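Local atomic coordinates of pyruvate kinase 1 (Trypanosoma brucei brucei, PDB entry 4KCT), a protein that catalyses transfer of phosphate from phosphoenolpyruvate to ADP, yielding pyruvate and ATP, and has an intrinsic decarboxylase activity, probably on oxaloacetate. Residues 358-363 with 388-393. Numbering follows the deposited sequence. Where two conformers were deposited one is given.
Sequences THDTVM and SAFEVQ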
loop_
_atom_site.group_PDB
_atom_site.type_symbol
_atom_site.label_atom_id
_atom_site.label_comp_id
_atom_site.label_asym_id
_atom_site.label_seq_id
_atom_site.Cartn_x
_atom_site.Cartn_y
_atom_site.Cartn_z
ATOM N N THR A 358 -17.399 -5.461 -8.638
ATOM C CA THR A 358 -16.790 -4.671 -7.571
ATOM C C THR A 358 -15.741 -5.525 -6.845
ATOM O O THR A 358 -15.971 -6.693 -6.568
ATOM C CB THR A 358 -17.862 -4.203 -6.579
ATOM O OG1 THR A 358 -18.821 -3.388 -7.283
ATOM C CG2 THR A 358 -17.230 -3.388 -5.420
ATOM N N HIS A 359 -14.567 -4.968 -6.592
ATOM C CA HIS A 359 -13.589 -5.721 -5.825
ATOM C C HIS A 359 -14.078 -5.980 -4.404
ATOM O O HIS A 359 -14.400 -5.069 -3.692
ATOM C CB HIS A 359 -12.224 -5.048 -5.851
ATOM C CG HIS A 359 -11.150 -5.853 -5.157
ATOM N ND1 HIS A 359 -9.977 -6.151 -5.734
ATOM C CD2 HIS A 359 -11.111 -6.420 -3.873
ATOM C CE1 HIS A 359 -9.236 -6.915 -4.888
ATOM N NE2 HIS A 359 -9.937 -7.090 -3.763
ATOM N N ASP A 360 -14.141 -7.254 -4.005
ATOM C CA ASP A 360 -14.710 -7.652 -2.691
ATOM C C ASP A 360 -14.407 -6.648 -1.561
ATOM O O ASP A 360 -15.305 -6.209 -0.861
ATOM C CB ASP A 360 -14.157 -9.029 -2.283
ATOM C CG ASP A 360 -15.052 -10.171 -2.718
ATOM O OD1 ASP A 360 -14.615 -11.337 -2.623
ATOM O OD2 ASP A 360 -16.180 -9.905 -3.175
ATOM N N THR A 361 -13.120 -6.419 -1.309
ATOM C CA THR A 361 -12.658 -5.975 0.006
ATOM C C THR A 361 -12.076 -4.573 -0.056
ATOM O O THR A 361 -11.810 -3.969 0.976
ATOM C CB THR A 361 -11.578 -6.916 0.552
ATOM O OG1 THR A 361 -10.553 -7.021 -0.421
ATOM C CG2 THR A 361 -12.168 -8.333 0.777
ATOM N N VAL A 362 -11.996 -4.001 -1.253
ATOM C CA VAL A 362 -11.434 -2.650 -1.400
ATOM C C VAL A 362 -12.211 -1.567 -0.688
ATOM O O VAL A 362 -11.608 -0.762 0.032
ATOM C CB VAL A 362 -11.183 -2.255 -2.868
ATOM C CG1 VAL A 362 -10.888 -0.754 -2.969
ATOM C CG2 VAL A 362 -10.004 -3.052 -3.421
ATOM N N MET A 363 -13.553 -1.567 -0.822
ATOM C CA MET A 363 -14.360 -0.589 -0.105
ATOM C C MET A 363 -14.223 -0.795 1.391
ATOM O O MET A 363 -14.062 0.171 2.144
ATOM C CB MET A 363 -15.856 -0.640 -0.509
ATOM C CG MET A 363 -16.187 0.089 -1.807
ATOM S SD MET A 363 -16.329 1.857 -1.517
ATOM C CE MET A 363 -18.110 2.036 -1.284
ATOM N N SER A 388 -14.882 -10.738 9.450
ATOM C CA SER A 388 -15.003 -12.179 9.641
ATOM C C SER A 388 -15.829 -12.835 8.530
ATOM O O SER A 388 -15.506 -13.937 8.099
ATOM C CB SER A 388 -15.542 -12.538 11.045
ATOM O OG SER A 388 -16.881 -12.102 11.242
ATOM N N ALA A 389 -16.832 -12.112 8.004
ATOM C CA ALA A 389 -17.628 -12.608 6.862
ATOM C C ALA A 389 -16.761 -12.812 5.621
ATOM O O ALA A 389 -16.876 -13.830 4.907
ATOM C CB ALA A 389 -18.778 -11.641 6.555
ATOM N N PHE A 390 -15.893 -11.853 5.342
ATOM C CA PHE A 390 -14.946 -12.048 4.259
ATOM C C PHE A 390 -14.027 -13.239 4.546
ATOM O O PHE A 390 -13.748 -14.025 3.648
ATOM C CB PHE A 390 -14.124 -10.769 4.014
ATOM C CG PHE A 390 -14.889 -9.692 3.293
ATOM C CD1 PHE A 390 -15.393 -9.919 1.989
ATOM C CD2 PHE A 390 -15.103 -8.461 3.888
ATOM C CE1 PHE A 390 -15.994 -8.873 1.270
ATOM C CE2 PHE A 390 -15.790 -7.442 3.204
ATOM C CZ PHE A 390 -16.238 -7.658 1.897
ATOM N N GLU A 391 -13.477 -13.327 5.770
ATOM C CA GLU A 391 -12.474 -14.398 6.046
ATOM C C GLU A 391 -13.068 -15.794 5.871
ATOM O O GLU A 391 -12.366 -16.727 5.459
ATOM C CB GLU A 391 -11.878 -14.303 7.450
ATOM C CG GLU A 391 -11.456 -12.919 7.887
ATOM C CD GLU A 391 -10.239 -12.418 7.166
ATOM O OE1 GLU A 391 -9.659 -11.408 7.636
ATOM O OE2 GLU A 391 -9.859 -13.017 6.125
ATOM N N VAL A 392 -14.324 -15.963 6.258
ATOM C CA VAL A 392 -14.965 -17.295 6.136
ATOM C C VAL A 392 -15.817 -17.477 4.923
ATOM O O VAL A 392 -16.433 -18.526 4.775
ATOM C CB VAL A 392 -15.827 -17.701 7.344
ATOM C CG1 VAL A 392 -15.009 -17.861 8.580
ATOM C CG2 VAL A 392 -17.029 -16.768 7.527
ATOM N N GLN A 393 -15.909 -16.446 4.085
ATOM C CA GLN A 393 -16.800 -16.445 2.932
ATOM C C GLN A 393 -18.239 -16.715 3.376
ATOM O O GLN A 393 -18.965 -17.515 2.746
ATOM C CB GLN A 393 -16.335 -17.480 1.864
ATOM C CG GLN A 393 -14.933 -17.190 1.317
ATOM C CD GLN A 393 -14.468 -18.209 0.278
ATOM O OE1 GLN A 393 -14.803 -19.386 0.352
ATOM N NE2 GLN A 393 -13.583 -17.783 -0.592
#
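Phe390 reaches from the last turn of helix 377-392 to the residues leading into helix 362-369, where Thr361 and Asp360 receive its ring: a compact example of one aromatic residue bridging two neighbouring segments. The main interaction is a CH-pi contact. The methyl CG2 of Thr361 stands over one face of the Phe390 ring, 3.9 Å from its centroid and 15° off the ring normal. It is displaced toward the rim, with CD1 of Phe390 the nearest ring atom to CG2 of Thr361 at 3.8 Å. Rotation about CA-CB of Thr361 sets the methyl opposite the carbonyl carbon and tucks OG1 between the backbone N and C (chi1 54°), which presents carbon, not hydroxyl, to the aromatic face. The threonine and phenylalanine side chains lie alongside each other and point opposite ways.

Asp360 adds a second kind of contact, made by backbone and CB, not by the carboxylate. Its carbonyl O approaches the far end of the ring obliquely, 3.3 Å from CZ of Phe390, and its CB packs 4.0 Å from CE1 of the same ring. The carboxylate is engaged through OD2 with Asn416 ND2, and Asn416 also touches the Phe390 side chain, so Asp360 and the aromatic residue share this neighbour.

Beyond Phe390 the helix closes in a Schellman motif, with Gln393 at positive phi and its N weakly bonded to Phe390 O. This small surface contact, burying 133 Å², joins the connection between helices 340-356 and 362-369 to the C-terminal end of helix 377-392. Ser388 and Val392 of helix 377-392 pack on strands 476-481 and 492-497, while Glu391 forms a salt bridge with Lys368 of the second subunit.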